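Local structure of thermostable monoacylglycerol lipase (Bacillus, 4LHE) at residues A[25-30]-A[56-61]; A[223-226]-A[230-233]. The protein probably hydrolyses monoacylglycerols to fatty acid and glycerol, as a thermostable serine lipase of the alpha/beta hydrolase fold. All blocks are in the same frame, centred on the assembly; numbering follows the deposited sequence.

Interaction 1 of 2, residues A[25-30]-A[56-61]; sequences LVHGFT and KGHGTH. With SO4 (sulfate ion), chain D.
The His-Gly-Phe loop leaving strand 21-26, which in related alpha/beta hydrolases helps form the oxyanion hole, packs through His27 and the carbonyls of Gly28 and Phe29 against His58 of the loop that follows strand 49-52. His58 reaches the loop with the edge of its ring: NE2 lies 2.8 Å from Phe29 O, close to the ring plane, but the N-H is bent well off line (117°) and the bond is weak. At the other nitrogen, ND1 donates to Lys56 O at 3.0 Å from above the carbonyl plane, so a carbonyl from each loop helps fix the rotation of the imidazole. His27 turns an edge toward the face of His58 in an offset edge-to-face pair, with centroids 5.4 Å apart and planes at 63°; its CE1 comes to 3.5 Å from His58 CB. With CG set between backbone N and carbonyl carbon (chi1 68°), the ND1 corner of His27 is brought to Gly28 O, to which it donates at 3.1 Å in the carbonyl plane, on a lone pair. NE2 of the same ring takes the backbone N-H of Leu55, which ties the two loops together a second time. Beyond these carbonyls the loop presents its N-H groups to a sulfate, probably from the crystallisation liquor: Phe29 N meets O4 at 2.9 Å, and Thr30 N meets O1 at 2.7 Å. Thr30 OG1 adds a bond to O1, and Ser97 OG and His226 NE2 hold the same anion. The chemistry implies a division of labour: carbonyls turned toward histidines, N-H groups turned toward an anion, consistent with Phe29 N stabilising the oxyanion during ester hydrolysis.

Interaction 2 of 2, residues A[223-226]-A[230-233]; sequences NSYH and LDYD. With SO4 (sulfate ion), chain D.
The amide of Asn223 and the ring of Tyr232 cross obliquely with their planes only 15° apart, and the ring's edge, near its plane, is met by Asn223 O. That oxygen lies 3.4 Å from Tyr232 CB and is buried without a polar partner, while ND2 comes to 3.5 Å from the same CB; the amide OD1 is bonded to Lys150 NZ. The Tyr225 ring pairs edge-to-face with His197, and at the far end of 223-226 the His226 ring meets the sulfate edge-on, in plane, NE2 donating to O3 at 2.8 Å. The polar core between the segments is the Asp233 carboxylate, whose OD2 takes two donors. Asn223 N comes in at 2.8 Å on the syn lone pair, and Ser224 OG at 2.7 Å from above the carboxylate plane (35° out). Ser224 OG stands beside its own backbone N (chi1 -66°), where it also accepts Asp233 N at 3.0 Å, so the hydroxyl donates to the carboxylate and accepts from the backbone of the same residue. Were Asp233 an alanine, Asn223 N and the Ser224 hydroxyl would probably lose their shared acceptor, the serine keeping the bond OG receives from the backbone. One residue further along 223-226, Tyr225 N donates to Asp231 OD2 at 2.8 Å, on its anti side and out of the carboxylate plane; the Asp231 carboxylate also takes the backbone N-H groups of Lys150 and Asn151. The bonds close the turn that carries His226, probably the catalytic histidine, whose ND1 is bonded to Asp196 and whose ring touches Ser97. The turn joins edge strand 216-221 to helix 234-247, with Asp233 at the helix N-cap position without a capping bond; the loop around Lys150 borders one side, and Ser97 lies just before helix 98-109.

Interactions 1 and 2 do not touch, their nearest atoms lying about 7 Å apart, but both reach the sulfate that Ser97 also binds. Interaction 1 is buried, about 9 Å from the centre of the chain, and rests on imidazole rings and carbonyls where the loops after strands 21-26 and 49-52 meet. Interaction 2 is partly buried, further out at about 15 Å, and relies on carboxylates gripping N-H and hydroxyl groups within the single loop between strand 216-221 and helix 234-247; the two share no strand or helix. The 25-30 side offers backbone N-H groups and a hydroxyl, the 223-226 side an imidazole N-H: probably the oxyanion hole and the histidine of one active site.

Interaction 1 of 2, residues A[25-30]-A[56-61]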
# COMPACT_ATOMS: atom_id res chain seq x y z
N LEU A 25 -1.02 5.58 -6.07
CA LEU A 25 -0.61 5.35 -4.67
C LEU A 25 -1.64 4.53 -3.88
O LEU A 25 -2.82 4.88 -3.85
CB LEU A 25 -0.36 6.67 -3.95
CG LEU A 25 0.72 7.59 -4.53
CD1 LEU A 25 0.13 8.53 -5.57
CD2 LEU A 25 1.39 8.39 -3.42
N VAL A 26 -1.19 3.45 -3.26
CA VAL A 26 -2.12 2.52 -2.63
C VAL A 26 -1.93 2.48 -1.12
O VAL A 26 -0.89 2.03 -0.64
CB VAL A 26 -2.00 1.11 -3.22
CG1 VAL A 26 -3.23 0.28 -2.84
CG2 VAL A 26 -1.88 1.18 -4.76
N HIS A 27 -2.95 2.93 -0.38
CA HIS A 27 -2.89 2.92 1.09
C HIS A 27 -3.06 1.51 1.63
O HIS A 27 -3.30 0.58 0.85
CB HIS A 27 -3.89 3.91 1.72
CG HIS A 27 -5.34 3.54 1.55
ND1 HIS A 27 -5.99 2.65 2.38
CD2 HIS A 27 -6.28 4.00 0.69
CE1 HIS A 27 -7.26 2.56 2.02
NE2 HIS A 27 -7.47 3.36 1.00
N GLY A 28 -2.91 1.34 2.94
CA GLY A 28 -2.87 0.01 3.54
C GLY A 28 -4.19 -0.54 4.09
O GLY A 28 -5.24 0.07 3.94
N PHE A 29 -4.09 -1.69 4.76
CA PHE A 29 -5.23 -2.48 5.25
C PHE A 29 -6.07 -1.79 6.32
O PHE A 29 -7.28 -1.73 6.22
CB PHE A 29 -4.70 -3.82 5.77
CG PHE A 29 -5.73 -4.71 6.43
CD1 PHE A 29 -6.61 -5.47 5.67
CD2 PHE A 29 -5.77 -4.82 7.82
CE1 PHE A 29 -7.53 -6.32 6.28
CE2 PHE A 29 -6.69 -5.66 8.44
CZ PHE A 29 -7.57 -6.42 7.67
N THR A 30 -5.43 -1.26 7.35
CA THR A 30 -6.20 -0.53 8.34
C THR A 30 -6.61 0.90 7.88
O THR A 30 -7.65 1.44 8.30
CB THR A 30 -5.46 -0.50 9.70
OG1 THR A 30 -4.22 0.19 9.56
CG2 THR A 30 -5.18 -1.93 10.16
N LYS A 56 -12.23 0.31 -1.27
CA LYS A 56 -13.58 -0.03 -0.78
C LYS A 56 -13.55 -0.54 0.67
O LYS A 56 -12.72 -1.38 1.04
CB LYS A 56 -14.27 -1.07 -1.68
CG LYS A 56 -15.76 -1.17 -1.38
CD LYS A 56 -16.49 -2.10 -2.33
CE LYS A 56 -17.99 -1.85 -2.25
NZ LYS A 56 -18.79 -2.86 -3.00
N GLY A 57 -14.44 0.01 1.49
CA GLY A 57 -14.57 -0.45 2.86
C GLY A 57 -13.65 0.29 3.82
O GLY A 57 -13.73 0.09 5.04
N HIS A 58 -12.78 1.13 3.27
CA HIS A 58 -11.80 1.88 4.05
C HIS A 58 -12.21 3.35 4.17
O HIS A 58 -12.86 3.91 3.28
CB HIS A 58 -10.41 1.76 3.42
CG HIS A 58 -9.87 0.37 3.47
ND1 HIS A 58 -10.39 -0.66 2.72
CD2 HIS A 58 -8.86 -0.18 4.20
CE1 HIS A 58 -9.72 -1.78 2.97
NE2 HIS A 58 -8.79 -1.50 3.87
N GLY A 59 -11.83 3.97 5.29
CA GLY A 59 -12.13 5.38 5.47
C GLY A 59 -13.60 5.68 5.71
O GLY A 59 -14.04 6.81 5.54
N THR A 60 -14.36 4.67 6.11
CA THR A 60 -15.76 4.87 6.49
C THR A 60 -16.00 4.33 7.91
O THR A 60 -15.96 5.10 8.88
CB THR A 60 -16.74 4.22 5.48
OG1 THR A 60 -16.44 2.82 5.35
CG2 THR A 60 -16.60 4.88 4.12
N HIS A 61 -16.21 3.03 8.02
CA HIS A 61 -16.55 2.37 9.29
C HIS A 61 -16.10 0.91 9.18
O HIS A 61 -16.01 0.38 8.08
CB HIS A 61 -18.06 2.49 9.51
CG HIS A 61 -18.53 2.01 10.85
ND1 HIS A 61 -18.55 0.68 11.20
CD2 HIS A 61 -19.04 2.68 11.91
CE1 HIS A 61 -19.02 0.55 12.43
NE2 HIS A 61 -19.33 1.75 12.88
S SO4 D . -1.38 -1.52 7.12
O1 SO4 D . -2.71 -1.39 7.70
O2 SO4 D . -0.84 -0.17 6.81
O3 SO4 D . -0.49 -2.16 8.09
O4 SO4 D . -1.50 -2.36 5.93

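Interaction 2 of 2, residues A[223-226]-A[230-233]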
# COMPACT_ATOMS: atom_id res chain seq x y z
N ASN A 223 14.86 5.71 10.60
CA ASN A 223 14.20 6.51 11.63
C ASN A 223 12.67 6.40 11.58
O ASN A 223 11.97 7.34 11.93
CB ASN A 223 14.62 7.98 11.51
CG ASN A 223 14.46 8.75 12.82
OD1 ASN A 223 14.29 8.17 13.90
ND2 ASN A 223 14.51 10.08 12.73
N SER A 224 12.15 5.25 11.14
CA SER A 224 10.71 5.10 10.97
C SER A 224 10.23 3.76 11.44
O SER A 224 10.93 2.76 11.30
CB SER A 224 10.33 5.25 9.50
OG SER A 224 10.58 6.55 9.04
N TYR A 225 9.01 3.72 11.96
CA TYR A 225 8.36 2.45 12.21
C TYR A 225 7.43 2.16 11.03
O TYR A 225 7.48 2.84 10.00
CB TYR A 225 7.47 2.50 13.45
CG TYR A 225 8.20 2.77 14.74
CD1 TYR A 225 9.57 2.59 14.86
CD2 TYR A 225 7.49 3.22 15.86
CE1 TYR A 225 10.22 2.85 16.06
CE2 TYR A 225 8.13 3.49 17.06
CZ TYR A 225 9.49 3.30 17.15
OH TYR A 225 10.11 3.56 18.35
N HIS A 226 6.57 1.16 11.19
CA HIS A 226 5.74 0.68 10.09
C HIS A 226 5.13 1.70 9.14
O HIS A 226 5.24 1.56 7.92
CB HIS A 226 4.61 -0.19 10.63
CG HIS A 226 3.80 -0.84 9.56
ND1 HIS A 226 4.37 -1.60 8.55
CD2 HIS A 226 2.46 -0.87 9.33
CE1 HIS A 226 3.41 -2.07 7.76
NE2 HIS A 226 2.25 -1.64 8.21
N LEU A 230 4.24 8.44 6.79
CA LEU A 230 3.88 9.56 7.65
C LEU A 230 4.98 9.82 8.69
O LEU A 230 4.89 10.78 9.46
CB LEU A 230 2.59 9.25 8.40
CG LEU A 230 1.28 9.08 7.63
CD1 LEU A 230 0.16 8.75 8.60
CD2 LEU A 230 0.96 10.33 6.89
N ASP A 231 6.00 8.96 8.72
CA ASP A 231 7.01 9.00 9.78
C ASP A 231 8.19 9.91 9.43
O ASP A 231 8.16 10.62 8.41
CB ASP A 231 7.50 7.58 10.09
CG ASP A 231 7.68 7.31 11.57
OD1 ASP A 231 7.81 8.29 12.35
OD2 ASP A 231 7.65 6.12 11.96
N TYR A 232 9.24 9.87 10.24
CA TYR A 232 10.39 10.77 10.04
C TYR A 232 11.12 10.58 8.70
O TYR A 232 11.72 11.51 8.17
CB TYR A 232 11.39 10.65 11.20
CG TYR A 232 10.89 11.22 12.52
CD1 TYR A 232 10.59 12.58 12.65
CD2 TYR A 232 10.77 10.41 13.64
CE1 TYR A 232 10.15 13.10 13.85
CE2 TYR A 232 10.32 10.92 14.84
CZ TYR A 232 10.02 12.26 14.94
OH TYR A 232 9.59 12.75 16.16
N ASP A 233 11.06 9.37 8.14
CA ASP A 233 11.72 9.14 6.86
C ASP A 233 10.86 9.54 5.65
O ASP A 233 11.24 9.25 4.52
CB ASP A 233 12.20 7.69 6.73
CG ASP A 233 13.36 7.37 7.68
OD1 ASP A 233 14.37 8.11 7.64
OD2 ASP A 233 13.26 6.40 8.45
S SO4 D . -1.38 -1.52 7.12
O1 SO4 D . -2.71 -1.39 7.70
O2 SO4 D . -0.84 -0.17 6.81
O3 SO4 D . -0.49 -2.16 8.09
O4 SO4 D . -1.50 -2.36 5.93